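Local coordinates for protein levoglucosan dehydrogenase (Pseudarthrobacter phenanthrenivorans, PDB 6A3F) that oxidises levoglucosan to 3-dehydrolevoglucosan with NAD(+) as hydride acceptor, working as a homotetramer of the Gfo/Idh/MocA family, at residues Gly383-Leu388 / Val403-Ile408; Arg313-Val318 / Phe330-Thr335; Glu238-Ser243 / Gly254-Lys259. One frame throughout, in Å; residues are numbered along the deposited sequence.

Overall arrangement
Along the chain interaction 3 comes first, then interaction 2, then interaction 1, each closing before the next opens. Interactions 1 and 2 reach the same large mixed sheet of the substrate-binding domain at its two margins within the chain: strand 403-404 forms one edge and strand 330-334 the other, with the contact centres about 31 Å apart. Interaction 3 belongs to a separate two-stranded sheet, its centre about 36 Å from that of interaction 1 and about 43 Å from that of interaction 2. None touches another. Interaction 1 ties the C-terminal tail to helix 380-399, interaction 2 lies where other subunits of the tetramer join, and interaction 3 is a surface hairpin near NADH-binding residues.

Interaction 1: residues Gly383-Leu388 / Val403-Ile408; sequences GYQVAL and VDVPQI
The side-chain nitrogen NE2 of Q385 donates to the carbonyl O of P406 at 2.9 Å, almost straight at 173°, and the acceptor lies in the plane of the Q385 amide. The other end of this amide works too: its OE1 takes the backbone N-H of I408, at 3.0 Å from I408 N, and that donor arrives in the carbonyl plane. One side chain therefore closes a pair of bonds that straddles Q407, much as a backbone peptide would. The pairing fixes the rotation of the amide, because turning it over would set donor against donor and acceptor against acceptor. Two torsions bring it there: CG stands anti to the backbone N (chi1 -176°), and the chain then bends at the next bond (chi2 63°), laying the amide along the tail. V405 flanks it, with CG1 3.6 Å from Q385 NE2.

Beside the polar pair lies an apolar cluster built on I408. Its CD1 comes within 3.3 Å of CD2 of Y384, a tight approach made obliquely to the ring. The same I408 CD1 meets CD1 of L388 at 3.7 Å. L388, one helical turn on from Y384, also places its CD1 3.9 Å above one face of the Y384 ring, offset toward the rim, so the tyrosine, leucine and isoleucine close on one another. The polar end of Q407 turns elsewhere and is bonded through NE2 to OG of S409.

In the fold, residues 403-408 leave the sheet edge, where V403 and V405 bond through their backbones to V228 and S226 of strand 225-233, and run along helix 380-399. Y384 and I408 also reach helix 130-141, while V386 packs on helix 206-221.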
loop_
_atom_site.group_PDB
_atom_site.type_symbol
_atom_site.label_atom_id
_atom_site.label_comp_id
_atom_site.label_asym_id
_atom_site.label_seq_id
_atom_site.Cartn_x
_atom_site.Cartn_y
_atom_site.Cartn_z
ATOM N N GLY B 383 25.115 -13.434 19.554
ATOM C CA GLY B 383 25.404 -14.324 18.437
ATOM C C GLY B 383 25.320 -15.781 18.845
ATOM O O GLY B 383 24.736 -16.614 18.168
ATOM N N TYR B 384 25.854 -16.059 20.012
ATOM C CA TYR B 384 25.828 -17.396 20.548
ATOM C C TYR B 384 24.407 -17.814 20.974
ATOM O O TYR B 384 24.024 -18.939 20.670
ATOM C CB TYR B 384 26.855 -17.478 21.683
ATOM C CG TYR B 384 26.877 -18.789 22.432
ATOM C CD1 TYR B 384 26.701 -19.998 21.778
ATOM C CD2 TYR B 384 27.113 -18.817 23.803
ATOM C CE1 TYR B 384 26.715 -21.207 22.468
ATOM C CE2 TYR B 384 27.096 -20.014 24.512
ATOM C CZ TYR B 384 26.933 -21.213 23.835
ATOM O OH TYR B 384 26.941 -22.380 24.545
ATOM N N GLN B 385 23.615 -16.912 21.595
ATOM C CA GLN B 385 22.241 -17.214 21.958
ATOM C C GLN B 385 21.427 -17.548 20.699
ATOM O O GLN B 385 20.583 -18.445 20.711
ATOM C CB GLN B 385 21.592 -16.054 22.724
ATOM C CG GLN B 385 20.178 -16.386 23.203
ATOM C CD GLN B 385 20.152 -17.530 24.195
ATOM O OE1 GLN B 385 20.487 -17.350 25.366
ATOM N NE2 GLN B 385 19.764 -18.710 23.744
ATOM N N VAL B 386 21.659 -16.828 19.603
ATOM C CA VAL B 386 20.977 -17.150 18.368
ATOM C C VAL B 386 21.423 -18.537 17.878
ATOM O O VAL B 386 20.583 -19.345 17.422
ATOM C CB VAL B 386 21.205 -16.046 17.312
ATOM C CG1 VAL B 386 20.715 -16.465 15.931
ATOM C CG2 VAL B 386 20.535 -14.754 17.765
ATOM N N ALA B 387 22.720 -18.817 17.933
ATOM C CA ALA B 387 23.191 -20.170 17.508
ATOM C C ALA B 387 22.512 -21.277 18.330
ATOM O O ALA B 387 22.202 -22.368 17.761
ATOM C CB ALA B 387 24.700 -20.245 17.602
ATOM N N LEU B 388 22.266 -21.013 19.620
ATOM C CA LEU B 388 21.600 -21.980 20.531
ATOM C C LEU B 388 20.142 -22.118 20.110
ATOM O O LEU B 388 19.602 -23.225 20.100
ATOM C CB LEU B 388 21.689 -21.550 21.999
ATOM C CG LEU B 388 23.066 -21.659 22.664
ATOM C CD1 LEU B 388 23.039 -21.061 24.055
ATOM C CD2 LEU B 388 23.545 -23.112 22.719
ATOM N N VAL B 403 11.314 -28.051 21.832
ATOM C CA VAL B 403 12.636 -28.106 22.434
ATOM C C VAL B 403 12.882 -26.814 23.187
ATOM O O VAL B 403 12.649 -25.705 22.682
ATOM C CB VAL B 403 13.726 -28.337 21.385
ATOM C CG1 VAL B 403 15.141 -28.219 21.960
ATOM C CG2 VAL B 403 13.495 -29.636 20.651
ATOM N N ASP B 404 13.385 -26.974 24.402
ATOM C CA ASP B 404 13.794 -25.840 25.183
ATOM C C ASP B 404 15.085 -25.205 24.712
ATOM O O ASP B 404 16.005 -25.862 24.214
ATOM C CB ASP B 404 13.941 -26.217 26.663
ATOM C CG ASP B 404 12.614 -26.580 27.342
ATOM O OD1 ASP B 404 11.460 -26.236 26.941
ATOM O OD2 ASP B 404 12.753 -27.177 28.422
ATOM N N VAL B 405 15.154 -23.891 24.832
ATOM C CA VAL B 405 16.339 -23.164 24.410
ATOM C C VAL B 405 17.104 -22.764 25.665
ATOM O O VAL B 405 16.612 -21.978 26.438
ATOM C CB VAL B 405 16.023 -21.916 23.558
ATOM C CG1 VAL B 405 17.316 -21.309 23.035
ATOM C CG2 VAL B 405 15.075 -22.207 22.401
ATOM N N PRO B 406 18.322 -23.273 25.846
ATOM C CA PRO B 406 19.174 -22.824 26.930
ATOM C C PRO B 406 19.437 -21.325 26.807
ATOM O O PRO B 406 19.579 -20.863 25.673
ATOM C CB PRO B 406 20.513 -23.550 26.744
ATOM C CG PRO B 406 20.290 -24.557 25.651
ATOM C CD PRO B 406 19.061 -24.104 24.899
ATOM N N GLN B 407 19.544 -20.634 27.948
ATOM C CA GLN B 407 19.548 -19.198 28.008
ATOM C C GLN B 407 20.805 -18.693 28.718
ATOM O O GLN B 407 20.942 -18.896 29.898
ATOM C CB GLN B 407 18.308 -18.670 28.744
ATOM C CG GLN B 407 18.019 -17.208 28.399
ATOM C CD GLN B 407 17.062 -16.509 29.336
ATOM O OE1 GLN B 407 15.859 -16.790 29.371
ATOM N NE2 GLN B 407 17.582 -15.544 30.078
ATOM N N ILE B 408 21.645 -17.940 28.019
ATOM C CA ILE B 408 22.984 -17.579 28.511
ATOM C C ILE B 408 22.921 -16.526 29.631
ATOM O O ILE B 408 23.656 -16.659 30.623
ATOM C CB ILE B 408 23.843 -17.073 27.339
ATOM C CG1 ILE B 408 24.000 -18.171 26.290
ATOM C CG2 ILE B 408 25.184 -16.529 27.809
ATOM C CD1 ILE B 408 24.252 -17.634 24.916
#

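Interaction 2: residues Arg313-Val318 / Phe330-Thr335; sequences RDELQV and FRTVYT. With SO4 (sulfate ion), chain C.
E315 lays its CG over one face of the Y334 ring, 3.4 Å from Y334 CE2, and this pair makes the dense end of the contact. The two side chains run alongside, pointing the same way, with carboxylate and ring planes 72° apart. The bond between Y334 OH and E315 OE2 is weak; OE2 also forms a salt bridge with R312 of the third subunit. D314 O accepts the backbone N-H of T335 at 2.9 Å.

The two segments are the arms of an antiparallel beta hairpin at the edge, within this chain, of the large sheet. Reciprocal backbone bonds join L316 with V333 and V318 with R331; the shortest include L316 N to V333 O, 2.8 Å. On the L316 and V333 side, V318 CG1 packs against V333 CG2 at 4.1 Å, and helix 157-167 backs L316 and V318.

Further along the E315 and Y334 face, the Q317-T332 pair is looser and partly exposed: Q317 CG comes no nearer to T332 OG1 than 4.0 Å, both side chains pointing the same way. Beyond it the sheet continues into the second subunit through F330 to T332. R331, extended from CG to NE, presents its guanidinium edge to a sulfate, probably from the crystallisation liquor: R331 NH1 meets its O2 at 3.0 Å, and NH2, also salt-bridged to D323 of the same chain, bonds O4. Q324 N of the second subunit binds this sulfate too.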
loop_
_atom_site.group_PDB
_atom_site.type_symbol
_atom_site.label_atom_id
_atom_site.label_comp_id
_atom_site.label_asym_id
_atom_site.label_seq_id
_atom_site.Cartn_x
_atom_site.Cartn_y
_atom_site.Cartn_z
ATOM N N ARG B 313 11.641 0.220 4.152
ATOM C CA ARG B 313 12.315 0.339 5.462
ATOM C C ARG B 313 12.189 1.741 6.097
ATOM O O ARG B 313 12.378 1.838 7.309
ATOM C CB ARG B 313 13.809 0.016 5.361
ATOM C CG ARG B 313 14.662 1.019 4.609
ATOM C CD ARG B 313 15.889 0.393 4.003
ATOM N NE ARG B 313 15.465 -0.496 2.938
ATOM C CZ ARG B 313 14.941 -0.062 1.790
ATOM N NH1 ARG B 313 15.231 1.161 1.358
ATOM N NH2 ARG B 313 14.211 -0.899 1.052
ATOM N N ASP B 314 11.881 2.761 5.317
ATOM C CA ASP B 314 11.671 4.090 5.864
ATOM C C ASP B 314 10.442 4.222 6.747
ATOM O O ASP B 314 10.318 5.235 7.472
ATOM C CB ASP B 314 11.562 5.144 4.755
ATOM C CG ASP B 314 12.862 5.302 3.956
ATOM O OD1 ASP B 314 13.782 5.963 4.458
ATOM O OD2 ASP B 314 12.920 4.774 2.805
ATOM N N GLU B 315 9.564 3.237 6.694
ATOM C CA GLU B 315 8.286 3.235 7.303
ATOM C C GLU B 315 8.250 2.321 8.522
ATOM O O GLU B 315 8.774 1.195 8.488
ATOM C CB GLU B 315 7.220 2.665 6.359
ATOM C CG GLU B 315 6.934 3.541 5.175
ATOM C CD GLU B 315 6.021 2.915 4.138
ATOM O OE1 GLU B 315 5.282 1.960 4.454
ATOM O OE2 GLU B 315 6.046 3.411 3.017
ATOM N N LEU B 316 7.498 2.767 9.534
ATOM C CA LEU B 316 6.979 1.901 10.580
ATOM C C LEU B 316 5.467 2.097 10.706
ATOM O O LEU B 316 5.030 3.216 10.728
ATOM C CB LEU B 316 7.633 2.181 11.937
ATOM C CG LEU B 316 7.314 1.131 13.004
ATOM C CD1 LEU B 316 8.004 -0.206 12.699
ATOM C CD2 LEU B 316 7.766 1.613 14.379
ATOM N N GLN B 317 4.700 1.025 10.781
ATOM C CA GLN B 317 3.290 1.143 11.002
ATOM C C GLN B 317 2.990 0.898 12.488
ATOM O O GLN B 317 3.458 -0.096 13.065
ATOM C CB GLN B 317 2.501 0.199 10.110
ATOM C CG GLN B 317 2.740 0.482 8.638
ATOM C CD GLN B 317 1.976 -0.459 7.748
ATOM O OE1 GLN B 317 2.558 -1.203 6.961
ATOM N NE2 GLN B 317 0.665 -0.422 7.837
ATOM N N VAL B 318 2.160 1.750 13.066
ATOM C CA VAL B 318 1.792 1.568 14.493
ATOM C C VAL B 318 0.341 1.963 14.699
ATOM O O VAL B 318 -0.074 2.973 14.173
ATOM C CB VAL B 318 2.720 2.333 15.443
ATOM C CG1 VAL B 318 2.807 3.828 15.167
ATOM C CG2 VAL B 318 2.393 2.046 16.912
ATOM N N PHE B 330 -3.709 1.863 11.775
ATOM C CA PHE B 330 -2.284 1.992 11.683
ATOM C C PHE B 330 -1.860 3.320 11.041
ATOM O O PHE B 330 -2.304 3.686 9.904
ATOM C CB PHE B 330 -1.682 0.883 10.806
ATOM C CG PHE B 330 -1.620 -0.444 11.522
ATOM C CD1 PHE B 330 -0.523 -0.769 12.306
ATOM C CD2 PHE B 330 -2.621 -1.370 11.366
ATOM C CE1 PHE B 330 -0.481 -1.979 12.976
ATOM C CE2 PHE B 330 -2.574 -2.597 12.022
ATOM C CZ PHE B 330 -1.490 -2.902 12.808
ATOM N N ARG B 331 -0.935 3.980 11.724
ATOM C CA ARG B 331 -0.209 5.132 11.221
ATOM C C ARG B 331 1.049 4.651 10.492
ATOM O O ARG B 331 1.853 3.915 11.060
ATOM C CB ARG B 331 0.293 6.052 12.344
ATOM C CG ARG B 331 -0.792 6.402 13.360
ATOM C CD ARG B 331 -0.253 7.208 14.521
ATOM N NE ARG B 331 -1.265 7.341 15.559
ATOM C CZ ARG B 331 -1.202 8.178 16.567
ATOM N NH1 ARG B 331 -0.209 9.049 16.644
ATOM N NH2 ARG B 331 -2.152 8.173 17.482
ATOM N N THR B 332 1.305 5.231 9.334
ATOM C CA THR B 332 2.543 5.025 8.615
ATOM C C THR B 332 3.543 6.143 8.946
ATOM O O THR B 332 3.408 7.311 8.470
ATOM C CB THR B 332 2.264 4.969 7.106
ATOM O OG1 THR B 332 1.420 3.857 6.866
ATOM C CG2 THR B 332 3.522 4.775 6.306
ATOM N N VAL B 333 4.506 5.828 9.789
ATOM C CA VAL B 333 5.448 6.773 10.309
ATOM C C VAL B 333 6.752 6.638 9.525
ATOM O O VAL B 333 7.348 5.526 9.501
ATOM C CB VAL B 333 5.702 6.565 11.823
ATOM C CG1 VAL B 333 6.729 7.576 12.341
ATOM C CG2 VAL B 333 4.421 6.627 12.612
ATOM N N TYR B 334 7.182 7.753 8.878
ATOM C CA TYR B 334 8.457 7.850 8.166
ATOM C C TYR B 334 9.575 8.317 9.117
ATOM O O TYR B 334 9.448 9.350 9.795
ATOM C CB TYR B 334 8.334 8.747 6.931
ATOM C CG TYR B 334 7.621 8.046 5.802
ATOM C CD1 TYR B 334 6.244 8.079 5.699
ATOM C CD2 TYR B 334 8.339 7.309 4.861
ATOM C CE1 TYR B 334 5.583 7.389 4.694
ATOM C CE2 TYR B 334 7.696 6.594 3.873
ATOM C CZ TYR B 334 6.321 6.640 3.774
ATOM O OH TYR B 334 5.712 5.912 2.784
ATOM N N THR B 335 10.683 7.595 9.143
ATOM C CA THR B 335 11.755 7.909 10.090
ATOM C C THR B 335 12.596 9.095 9.628
ATOM O O THR B 335 12.896 9.291 8.455
ATOM C CB THR B 335 12.657 6.712 10.418
ATOM O OG1 THR B 335 13.399 6.293 9.278
ATOM C CG2 THR B 335 11.850 5.554 10.940
HETATM S S SO4 C . -0.807 10.815 19.712
HETATM O O1 SO4 C . -0.545 9.497 20.415
HETATM O O2 SO4 C . 0.309 11.023 18.777
HETATM O O3 SO4 C . -0.899 12.002 20.624
HETATM O O4 SO4 C . -2.075 10.735 18.953
HETATM O O HOH W 1 13.952 3.496 9.003
HETATM O O HOH W 2 13.364 8.081 6.006
#

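Interaction 3: residues Glu238-Ser243 / Gly254-Lys259; sequences ERPLQS and GGEGPK
L241 and P258 meet through the backbone: the N-H of L241 points at the carbonyl O of P258, 2.9 Å from N to O and nearly straight at 174°. The motif is a two-stranded antiparallel hairpin with a beta bulge. P240 pairs with K259 and Q242 with E256; between these pairs one residue, L241, stands opposite two, G257 and P258, and its N and O bond one each. L241 O accepts G257 N at 2.9 Å, with the donor 41° above the carbonyl plane, a departure that accompanies the shifted register. Near the bulge, P240 presents CB to CG of E256 at 3.8 Å.

Past the bulge, G255 O is gripped twice by S243. The backbone N arrives nearly head-on at 2.9 Å, while OG donates from above the carbonyl plane at 2.8 Å. The serine manages both because chi1 of 82° sets OG between its own N and carbonyl carbon, folding the hydroxyl back toward the glycine.

Side chains fill in at the other end. The E238 side chain crosses that of K259 at about a right angle, with E238 CG 3.5 Å from K259 CB. The charged ends add a long salt bridge, with E238 OE1 3.9 Å from K259 NZ, so the methylene contact is the closer part of the pairing.

Further out, strand 238-242 is tied to the neighbouring loops by R239, whose guanidinium bonds to the carbonyls of S186, D188 and S191 and makes a cation-pi contact with F197. P240 adds a backbone bond to L193. NADH-binding residues lie close by: the R239 side chain is about 8 Å from that of R196. At the loop end of the strand pair, E256 bends back at its second side-chain bond, and its OE1 accepts G254 N on the syn side at 2.9 Å.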
loop_
_atom_site.group_PDB
_atom_site.type_symbol
_atom_site.label_atom_id
_atom_site.label_comp_id
_atom_site.label_asym_id
_atom_site.label_seq_id
_atom_site.Cartn_x
_atom_site.Cartn_y
_atom_site.Cartn_z
ATOM N N GLU B 238 18.617 -30.382 -5.440
ATOM C CA GLU B 238 19.790 -30.584 -6.265
ATOM C C GLU B 238 20.071 -29.298 -7.046
ATOM O O GLU B 238 19.176 -28.728 -7.640
ATOM C CB GLU B 238 19.442 -31.777 -7.167
ATOM C CG GLU B 238 20.322 -32.042 -8.338
ATOM C CD GLU B 238 19.947 -33.400 -8.908
ATOM O OE1 GLU B 238 19.233 -33.430 -9.915
ATOM O OE2 GLU B 238 20.292 -34.403 -8.260
ATOM N N ARG B 239 21.326 -28.926 -7.154
ATOM C CA ARG B 239 21.677 -27.789 -8.034
ATOM C C ARG B 239 22.956 -28.087 -8.831
ATOM O O ARG B 239 23.805 -28.901 -8.430
ATOM C CB ARG B 239 21.926 -26.515 -7.228
ATOM C CG ARG B 239 20.672 -25.938 -6.578
ATOM C CD ARG B 239 21.000 -24.829 -5.585
ATOM N NE ARG B 239 19.774 -24.297 -4.977
ATOM C CZ ARG B 239 18.859 -23.533 -5.591
ATOM N NH1 ARG B 239 19.019 -23.145 -6.847
ATOM N NH2 ARG B 239 17.756 -23.173 -4.923
ATOM N N PRO B 240 23.096 -27.386 -9.944
ATOM C CA PRO B 240 24.300 -27.566 -10.751
ATOM C C PRO B 240 25.518 -26.898 -10.130
ATOM O O PRO B 240 25.438 -25.758 -9.715
ATOM C CB PRO B 240 24.008 -26.839 -12.078
ATOM C CG PRO B 240 22.914 -25.853 -11.721
ATOM C CD PRO B 240 22.112 -26.566 -10.648
ATOM N N LEU B 241 26.670 -27.568 -10.146
ATOM C CA LEU B 241 27.877 -26.886 -9.802
ATOM C C LEU B 241 28.201 -25.887 -10.928
ATOM O O LEU B 241 27.790 -26.085 -12.061
ATOM C CB LEU B 241 28.985 -27.934 -9.600
ATOM C CG LEU B 241 28.884 -28.775 -8.327
ATOM C CD1 LEU B 241 29.696 -30.074 -8.445
ATOM C CD2 LEU B 241 29.349 -27.999 -7.087
ATOM N N GLN B 242 28.912 -24.807 -10.599
ATOM C CA GLN B 242 29.520 -23.884 -11.609
ATOM C C GLN B 242 30.887 -24.441 -12.023
ATOM O O GLN B 242 31.789 -24.475 -11.192
ATOM C CB GLN B 242 29.750 -22.480 -11.045
ATOM C CG GLN B 242 28.461 -21.707 -10.811
ATOM C CD GLN B 242 28.676 -20.314 -10.252
ATOM O OE1 GLN B 242 29.112 -20.121 -9.116
ATOM N NE2 GLN B 242 28.369 -19.322 -11.068
ATOM N N SER B 243 31.024 -24.893 -13.271
ATOM C CA SER B 243 32.270 -25.607 -13.711
ATOM C C SER B 243 33.455 -24.622 -13.799
ATOM O O SER B 243 34.641 -24.994 -13.718
ATOM C CB SER B 243 32.040 -26.352 -15.020
ATOM O OG SER B 243 32.154 -25.496 -16.146
ATOM N N GLY B 254 25.073 -22.510 -19.446
ATOM C CA GLY B 254 26.053 -23.176 -20.350
ATOM C C GLY B 254 27.382 -23.477 -19.662
ATOM O O GLY B 254 28.174 -24.180 -20.269
ATOM N N GLY B 255 27.630 -22.973 -18.426
ATOM C CA GLY B 255 28.863 -23.275 -17.626
ATOM C C GLY B 255 28.655 -24.336 -16.550
ATOM O O GLY B 255 29.522 -24.577 -15.713
ATOM N N GLU B 256 27.513 -25.008 -16.571
ATOM C CA GLU B 256 27.176 -26.026 -15.561
ATOM C C GLU B 256 28.227 -27.139 -15.572
ATOM O O GLU B 256 28.719 -27.542 -16.655
ATOM C CB GLU B 256 25.840 -26.720 -15.849
ATOM C CG GLU B 256 24.624 -25.828 -15.679
ATOM C CD GLU B 256 24.330 -24.849 -16.813
ATOM O OE1 GLU B 256 24.903 -25.008 -17.919
ATOM O OE2 GLU B 256 23.543 -23.905 -16.577
ATOM N N GLY B 257 28.495 -27.623 -14.361
ATOM C CA GLY B 257 29.060 -28.970 -14.133
ATOM C C GLY B 257 27.997 -29.952 -13.680
ATOM O O GLY B 257 26.787 -29.741 -13.878
ATOM N N PRO B 258 28.444 -31.053 -13.078
ATOM C CA PRO B 258 27.598 -31.993 -12.409
ATOM C C PRO B 258 26.605 -31.396 -11.400
ATOM O O PRO B 258 26.903 -30.399 -10.762
ATOM C CB PRO B 258 28.583 -32.865 -11.610
ATOM C CG PRO B 258 29.833 -32.806 -12.449
ATOM C CD PRO B 258 29.860 -31.384 -12.950
ATOM N N LYS B 259 25.451 -32.035 -11.245
ATOM C CA LYS B 259 24.555 -31.680 -10.139
ATOM C C LYS B 259 25.103 -32.205 -8.817
ATOM O O LYS B 259 25.690 -33.283 -8.763
ATOM C CB LYS B 259 23.187 -32.340 -10.294
ATOM C CG LYS B 259 22.446 -32.037 -11.578
ATOM C CD LYS B 259 22.007 -30.626 -11.681
ATOM C CE LYS B 259 21.259 -30.386 -12.970
ATOM N NZ LYS B 259 19.911 -30.988 -12.932
#